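Local coordinates for protein separin (Saccharomyces cerevisiae, PDB 5U1T) that cleaves the SCC1 subunit of cohesin at anaphase onset as a caspase-like protease, driving chromosome segregation, and is kept inactive by securin during most of the cell cycle, at residues Asn937-Gln940 against Lys941-Gln945; Phe1010-Ile1013 against Ala1014-Lys1018; Tyr59-Leu62 against Lys63-Met67. All blocks are in the same frame, centred on the assembly; numbering follows the deposited sequence.

Overall arrangement
Contacts 1 and 2 belong to one corner of the protein and contact 3 to a remote one. The centres of contacts 1 and 2 lie 13 Å apart. Helices 927-946 and 1012-1028 touch where Val-942 CG2 is 3.8 Å from Lys-1018 CB, and Gln-945 CB of the former is 3.5 Å from CE2 of Phe-1010, which leads into the latter. Contact 3, at the end of helix 48-64, is on the opposite side of the chain's centre; its nearest atoms are about 67 Å from those of contact 1 and about 81 Å from those of contact 2. None of the three lies at the probable catalytic Cys-1497, so all three are local helix and helix-end packing, away from that site.

Contact 1. Residues Asn937-Gln940 against Lys941-Gln945; sequences NMWQ and KVMSQ
Met-943 N donates to Trp-939 O over 2.8 Å, the shortest hydrogen bond between residues 937-940 and 941-945, and it arrives nearly along the C=O axis with an N-H...O angle of 163°. The same two residues also meet through their side chains. Met-943 CB lies over one face of the indole, 4.2 Å from the centroid of the five-membered ring and 23° off its normal, which meets the geometry of a CH-pi contact. CG continues across to the benzo part, 3.7 Å from Trp-939 CZ2, while SD stands obliquely to the five-membered ring at 4.8 Å from its centroid, a Met-aromatic contact. Both side chains leave the backbone with CG opposite the amide nitrogen (chi1 -179° in Trp-939), and a bend at chi2 of Met-943 carries the sulfur toward the NE1 side of the ring. This is the i to i+4 spacing of an alpha-helix, here helix 927-946, and Val-942 N repeats the bond to Met-938 O at 3.0 Å. Farther on, Lys-941 O accepts twice from the same face of its plane, from Ser-944 OG at 3.1 Å and from Gln-945 N at 3.0 Å. The buried indole also packs on Met-1022 of helix 1012-1028 and on Leu-1045 and Leu-1048 of helix 1036-1054, whereas Asn-937 ND2 bonds to Asp-916 OD2.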
loop_
_atom_site.group_PDB
_atom_site.type_symbol
_atom_site.label_atom_id
_atom_site.label_comp_id
_atom_site.label_asym_id
_atom_site.label_seq_id
_atom_site.Cartn_x
_atom_site.Cartn_y
_atom_site.Cartn_z
ATOM N N ASN A 937 -20.740 2.336 30.971
ATOM C CA ASN A 937 -21.967 3.108 30.979
ATOM C C ASN A 937 -22.862 2.692 32.136
ATOM O O ASN A 937 -23.545 3.516 32.753
ATOM C CB ASN A 937 -22.711 2.943 29.658
ATOM C CG ASN A 937 -22.129 3.788 28.564
ATOM O OD1 ASN A 937 -21.556 4.845 28.825
ATOM N ND2 ASN A 937 -22.273 3.333 27.325
ATOM N N MET A 938 -22.854 1.393 32.399
ATOM C CA MET A 938 -23.612 0.810 33.475
ATOM C C MET A 938 -23.062 1.329 34.813
ATOM O O MET A 938 -23.814 1.722 35.706
ATOM C CB MET A 938 -23.533 -0.707 33.379
ATOM C CG MET A 938 -24.279 -1.475 34.440
ATOM S SD MET A 938 -24.278 -3.240 33.991
ATOM C CE MET A 938 -25.039 -4.039 35.433
ATOM N N TRP A 939 -21.738 1.365 34.928
ATOM C CA TRP A 939 -21.092 1.919 36.102
ATOM C C TRP A 939 -21.430 3.407 36.338
ATOM O O TRP A 939 -21.848 3.758 37.432
ATOM C CB TRP A 939 -19.572 1.743 36.028
ATOM C CG TRP A 939 -18.954 2.288 37.241
ATOM C CD1 TRP A 939 -18.283 3.469 37.372
ATOM C CD2 TRP A 939 -19.025 1.721 38.543
ATOM N NE1 TRP A 939 -17.900 3.655 38.677
ATOM C CE2 TRP A 939 -18.351 2.594 39.415
ATOM C CE3 TRP A 939 -19.584 0.548 39.053
ATOM C CZ2 TRP A 939 -18.219 2.334 40.767
ATOM C CZ3 TRP A 939 -19.454 0.285 40.394
ATOM C CH2 TRP A 939 -18.776 1.175 41.243
ATOM N N GLN A 940 -21.260 4.281 35.341
ATOM C CA GLN A 940 -21.519 5.712 35.569
ATOM C C GLN A 940 -22.961 5.913 36.067
ATOM O O GLN A 940 -23.226 6.773 36.905
ATOM C CB GLN A 940 -21.235 6.556 34.298
ATOM C CG GLN A 940 -19.749 6.648 33.827
ATOM C CD GLN A 940 -19.546 7.455 32.496
ATOM O OE1 GLN A 940 -20.466 7.568 31.660
ATOM N NE2 GLN A 940 -18.335 8.007 32.309
ATOM N N LYS A 941 -23.872 5.076 35.574
ATOM C CA LYS A 941 -25.288 5.201 35.865
ATOM C C LYS A 941 -25.607 4.748 37.292
ATOM O O LYS A 941 -26.277 5.462 38.056
ATOM C CB LYS A 941 -26.099 4.392 34.857
ATOM C CG LYS A 941 -27.608 4.511 35.028
ATOM C CD LYS A 941 -28.374 3.706 33.944
ATOM C CE LYS A 941 -29.917 3.788 34.107
ATOM N NZ LYS A 941 -30.654 3.006 33.054
ATOM N N VAL A 942 -25.125 3.564 37.651
ATOM C CA VAL A 942 -25.403 3.028 38.966
ATOM C C VAL A 942 -24.673 3.857 40.012
ATOM O O VAL A 942 -25.225 4.152 41.071
ATOM C CB VAL A 942 -25.011 1.536 39.075
ATOM C CG1 VAL A 942 -24.880 1.110 40.530
ATOM C CG2 VAL A 942 -26.048 0.669 38.366
ATOM N N MET A 943 -23.449 4.262 39.715
ATOM C CA MET A 943 -22.684 4.995 40.702
ATOM C C MET A 943 -23.316 6.353 40.919
ATOM O O MET A 943 -23.291 6.883 42.021
ATOM C CB MET A 943 -21.213 5.153 40.297
ATOM C CG MET A 943 -20.281 5.371 41.509
ATOM S SD MET A 943 -18.849 6.481 41.241
ATOM C CE MET A 943 -18.187 6.618 42.915
ATOM N N SER A 944 -23.908 6.916 39.880
ATOM C CA SER A 944 -24.413 8.267 40.008
ATOM C C SER A 944 -25.764 8.274 40.699
ATOM O O SER A 944 -26.090 9.228 41.410
ATOM C CB SER A 944 -24.524 8.937 38.648
ATOM O OG SER A 944 -25.715 8.521 38.017
ATOM N N GLN A 945 -26.543 7.212 40.481
ATOM C CA GLN A 945 -27.815 7.001 41.182
ATOM C C GLN A 945 -27.610 6.826 42.677
ATOM O O GLN A 945 -28.242 7.498 43.485
ATOM C CB GLN A 945 -28.546 5.772 40.639
ATOM C CG GLN A 945 -29.048 5.916 39.208
ATOM C CD GLN A 945 -29.694 4.647 38.669
ATOM O OE1 GLN A 945 -29.583 3.570 39.258
ATOM N NE2 GLN A 945 -30.381 4.773 37.543
#

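Contact 2. Residues Phe1010-Ile1013 against Ala1014-Lys1018; sequences FDRI and AAISK
Asp-1011 caps the start of helix 1012-1028: its OD1 takes the N-H of Ala-1014 at 3.0 Å through the anti lone pair, with an N-H...O angle of 165°. The same oxygen receives a weak second bond from Ile-1013 N at 2.8 Å. With CG trans to the backbone nitrogen (chi1 177°), the carboxylate can fold over the first turn, whose amides have no carbonyl of a preceding turn to meet. Regular backbone bonding then takes over, Ile-1016 N reaching Arg-1012 O at 3.1 Å and Ser-1017 N reaching Ile-1013 O at 2.9 Å.

Apolar contacts come mainly from Phe-1010, the residue before the cap. Its CE1 touches Ala-1015 CB at 3.7 Å, joining the positions N' and N4 of a hydrophobic staple, and the same ring carbon is equally near Ala-1014 CB. Lys-1018 comes to the ring edge with its methylenes, CD lying 3.6 Å from Phe-1010 CZ near the ring plane. Replacing Phe-1010 by serine removes the ring, which would probably undo the staple and take from Ala-1015 CB and the Lys-1018 methylenes the ring they pack on.

Among the neighbours, Phe-1010 and Ala-1015 lean on Leu-946 of helix 927-946, Ala-1015 also meets Phe-952 of helix 950-955, and Ile-1016 packs on the loop residues Ile-1056 and Thr-1057.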
loop_
_atom_site.group_PDB
_atom_site.type_symbol
_atom_site.label_atom_id
_atom_site.label_comp_id
_atom_site.label_asym_id
_atom_site.label_seq_id
_atom_site.Cartn_x
_atom_site.Cartn_y
_atom_site.Cartn_z
ATOM N N PHE A 1010 -32.388 6.071 48.035
ATOM C CA PHE A 1010 -32.200 4.901 47.168
ATOM C C PHE A 1010 -32.511 3.616 47.934
ATOM O O PHE A 1010 -31.895 3.361 48.970
ATOM C CB PHE A 1010 -30.776 4.846 46.606
ATOM C CG PHE A 1010 -30.674 4.064 45.337
ATOM C CD1 PHE A 1010 -30.792 2.682 45.347
ATOM C CD2 PHE A 1010 -30.484 4.709 44.119
ATOM C CE1 PHE A 1010 -30.714 1.944 44.173
ATOM C CE2 PHE A 1010 -30.395 3.980 42.937
ATOM C CZ PHE A 1010 -30.511 2.590 42.969
ATOM N N ASP A 1011 -33.465 2.824 47.429
ATOM C CA ASP A 1011 -33.909 1.584 48.092
ATOM C C ASP A 1011 -32.749 0.575 48.192
ATOM O O ASP A 1011 -31.931 0.481 47.278
ATOM C CB ASP A 1011 -35.097 0.994 47.333
ATOM C CG ASP A 1011 -35.582 -0.320 47.913
ATOM O OD1 ASP A 1011 -34.916 -1.341 47.636
ATOM O OD2 ASP A 1011 -36.652 -0.341 48.607
ATOM N N ARG A 1012 -32.673 -0.156 49.306
ATOM C CA ARG A 1012 -31.526 -1.021 49.586
ATOM C C ARG A 1012 -31.545 -2.294 48.749
ATOM O O ARG A 1012 -30.505 -2.827 48.382
ATOM C CB ARG A 1012 -31.472 -1.395 51.081
ATOM C CG ARG A 1012 -30.152 -2.069 51.527
ATOM C CD ARG A 1012 -30.240 -2.664 52.944
ATOM N NE ARG A 1012 -28.914 -2.842 53.547
ATOM C CZ ARG A 1012 -28.268 -1.891 54.221
ATOM N NH1 ARG A 1012 -28.835 -0.701 54.398
ATOM N NH2 ARG A 1012 -27.060 -2.123 54.719
ATOM N N ILE A 1013 -32.734 -2.800 48.472
ATOM C CA ILE A 1013 -32.859 -3.992 47.644
ATOM C C ILE A 1013 -32.526 -3.660 46.175
ATOM O O ILE A 1013 -31.809 -4.404 45.505
ATOM C CB ILE A 1013 -34.257 -4.594 47.791
ATOM C CG1 ILE A 1013 -34.414 -5.136 49.211
ATOM C CG2 ILE A 1013 -34.495 -5.690 46.775
ATOM C CD1 ILE A 1013 -33.286 -6.037 49.653
ATOM N N ALA A 1014 -33.001 -2.512 45.706
ATOM C CA ALA A 1014 -32.635 -2.029 44.389
ATOM C C ALA A 1014 -31.125 -1.877 44.253
ATOM O O ALA A 1014 -30.552 -2.116 43.188
ATOM C CB ALA A 1014 -33.325 -0.706 44.100
ATOM N N ALA A 1015 -30.468 -1.474 45.327
ATOM C CA ALA A 1015 -29.055 -1.165 45.217
ATOM C C ALA A 1015 -28.255 -2.458 45.206
ATOM O O ALA A 1015 -27.281 -2.582 44.466
ATOM C CB ALA A 1015 -28.619 -0.257 46.330
ATOM N N ILE A 1016 -28.687 -3.431 46.004
ATOM C CA ILE A 1016 -28.046 -4.740 46.009
ATOM C C ILE A 1016 -28.266 -5.398 44.645
ATOM O O ILE A 1016 -27.376 -6.068 44.108
ATOM C CB ILE A 1016 -28.579 -5.626 47.152
ATOM C CG1 ILE A 1016 -28.211 -4.987 48.485
ATOM C CG2 ILE A 1016 -28.038 -7.052 47.070
ATOM C CD1 ILE A 1016 -28.805 -5.657 49.679
ATOM N N SER A 1017 -29.433 -5.165 44.059
ATOM C CA SER A 1017 -29.712 -5.723 42.744
ATOM C C SER A 1017 -28.812 -5.143 41.646
ATOM O O SER A 1017 -28.200 -5.894 40.904
ATOM C CB SER A 1017 -31.167 -5.512 42.371
ATOM O OG SER A 1017 -31.478 -6.260 41.209
ATOM N N LYS A 1018 -28.717 -3.820 41.560
ATOM C CA LYS A 1018 -27.896 -3.183 40.542
ATOM C C LYS A 1018 -26.425 -3.544 40.702
ATOM O O LYS A 1018 -25.669 -3.604 39.718
ATOM C CB LYS A 1018 -28.082 -1.663 40.576
ATOM C CG LYS A 1018 -29.439 -1.238 40.029
ATOM C CD LYS A 1018 -29.836 0.193 40.399
ATOM C CE LYS A 1018 -31.279 0.480 39.980
ATOM N NZ LYS A 1018 -31.421 0.511 38.499
#

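Contact 3. Residues Tyr59-Leu62 against Lys63-Met67; sequences YSLL and KSHHM
Leu-61 lies across one face of the His-65 imidazole, its CG 4.0 Å from the ring centroid and 21° off the normal, a CH-pi contact. Trans placement of that CG relative to the backbone nitrogen (chi1 -179°) sends the branch toward the helix end, and CD1 approaches His-65 CE1 at 3.5 Å. His-65 turns the other way: with CG opposite its own carbonyl carbon, the imidazole leans back along the helix toward Leu-61, and its face meets the leucine branch. In the backbone, His-65 N bonds to Leu-61 O at 2.9 Å.

The helix then closes with a Schellman motif. His-66 takes left-handed backbone angles (phi 52°), Met-67 N reaches back to Leu-62 O at 2.9 Å in the carbonyl plane, and His-66 N makes a weak bond to Lys-63 O at 3.4 Å. The reversal brings Met-67 CB within 3.7 Å of Leu-62 CD2, the apolar pair that commonly accompanies this turn.

Helix 48-64 thus ends between several neighbours: Leu-62 and Tyr-59 pack on helix 69-87, where Tyr-59 OH bonds to His-78. His-65 binds Leu-550 O through ND1 and stacks on His-551, while both His-65 and His-66 touch helix 501-509.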
loop_
_atom_site.group_PDB
_atom_site.type_symbol
_atom_site.label_atom_id
_atom_site.label_comp_id
_atom_site.label_asym_id
_atom_site.label_seq_id
_atom_site.Cartn_x
_atom_site.Cartn_y
_atom_site.Cartn_z
ATOM N N TYR A 59 -3.140 20.715 -46.854
ATOM C CA TYR A 59 -2.941 19.266 -46.932
ATOM C C TYR A 59 -2.047 18.785 -45.788
ATOM O O TYR A 59 -2.233 17.699 -45.273
ATOM C CB TYR A 59 -2.313 18.853 -48.269
ATOM C CG TYR A 59 -3.234 18.774 -49.473
ATOM C CD1 TYR A 59 -4.345 17.931 -49.490
ATOM C CD2 TYR A 59 -2.960 19.506 -50.620
ATOM C CE1 TYR A 59 -5.173 17.856 -50.596
ATOM C CE2 TYR A 59 -3.777 19.437 -51.726
ATOM C CZ TYR A 59 -4.880 18.613 -51.714
ATOM O OH TYR A 59 -5.680 18.551 -52.839
ATOM N N SER A 60 -1.071 19.604 -45.404
ATOM C CA SER A 60 -0.138 19.260 -44.340
ATOM C C SER A 60 -0.749 19.278 -42.966
ATOM O O SER A 60 -0.507 18.387 -42.157
ATOM C CB SER A 60 1.029 20.216 -44.334
ATOM O OG SER A 60 1.918 19.867 -45.355
ATOM N N LEU A 61 -1.513 20.325 -42.701
ATOM C CA LEU A 61 -2.176 20.469 -41.416
ATOM C C LEU A 61 -3.172 19.350 -41.196
ATOM O O LEU A 61 -3.177 18.716 -40.146
ATOM C CB LEU A 61 -2.892 21.813 -41.303
ATOM C CG LEU A 61 -3.531 21.895 -39.918
ATOM C CD1 LEU A 61 -2.992 23.072 -39.126
ATOM C CD2 LEU A 61 -5.068 21.949 -39.999
ATOM N N LEU A 62 -4.012 19.123 -42.195
ATOM C CA LEU A 62 -5.087 18.158 -42.118
ATOM C C LEU A 62 -4.553 16.761 -41.875
ATOM O O LEU A 62 -5.147 15.965 -41.152
ATOM C CB LEU A 62 -5.914 18.205 -43.402
ATOM C CG LEU A 62 -6.796 19.446 -43.422
ATOM C CD1 LEU A 62 -7.553 19.532 -44.726
ATOM C CD2 LEU A 62 -7.738 19.410 -42.239
ATOM N N LYS A 63 -3.422 16.482 -42.497
ATOM C CA LYS A 63 -2.771 15.202 -42.385
ATOM C C LYS A 63 -2.199 15.081 -40.996
ATOM O O LYS A 63 -2.238 14.014 -40.381
ATOM C CB LYS A 63 -1.665 15.080 -43.428
ATOM C CG LYS A 63 -1.076 13.717 -43.545
ATOM C CD LYS A 63 -0.465 13.528 -44.912
ATOM C CE LYS A 63 0.846 14.306 -45.071
ATOM N NZ LYS A 63 2.011 13.577 -44.489
ATOM N N SER A 64 -1.663 16.186 -40.496
ATOM C CA SER A 64 -0.971 16.141 -39.232
ATOM C C SER A 64 -1.941 15.982 -38.070
ATOM O O SER A 64 -1.588 15.385 -37.055
ATOM C CB SER A 64 -0.138 17.384 -39.036
ATOM O OG SER A 64 0.641 17.247 -37.873
ATOM N N HIS A 65 -3.154 16.511 -38.218
ATOM C CA HIS A 65 -4.121 16.481 -37.130
ATOM C C HIS A 65 -5.161 15.402 -37.339
ATOM O O HIS A 65 -6.242 15.483 -36.789
ATOM C CB HIS A 65 -4.817 17.839 -36.983
ATOM C CG HIS A 65 -3.880 18.970 -36.691
ATOM N ND1 HIS A 65 -4.318 20.262 -36.490
ATOM C CD2 HIS A 65 -2.531 19.005 -36.563
ATOM C CE1 HIS A 65 -3.274 21.045 -36.255
ATOM N NE2 HIS A 65 -2.181 20.303 -36.284
ATOM N N HIS A 66 -4.828 14.429 -38.186
ATOM C CA HIS A 66 -5.712 13.308 -38.541
ATOM C C HIS A 66 -7.139 13.676 -39.013
ATOM O O HIS A 66 -8.045 12.860 -38.942
ATOM C CB HIS A 66 -5.794 12.342 -37.344
ATOM C CG HIS A 66 -4.551 11.529 -37.147
ATOM N ND1 HIS A 66 -4.579 10.181 -36.859
ATOM C CD2 HIS A 66 -3.245 11.868 -37.236
ATOM C CE1 HIS A 66 -3.341 9.726 -36.775
ATOM N NE2 HIS A 66 -2.517 10.732 -37.002
ATOM N N MET A 67 -7.331 14.886 -39.518
ATOM C CA MET A 67 -8.645 15.343 -39.959
ATOM C C MET A 67 -8.932 14.934 -41.416
ATOM O O MET A 67 -8.879 15.769 -42.331
ATOM C CB MET A 67 -8.726 16.861 -39.815
ATOM C CG MET A 67 -8.809 17.336 -38.401
ATOM S SD MET A 67 -10.378 16.779 -37.702
ATOM C CE MET A 67 -11.424 18.185 -38.053
#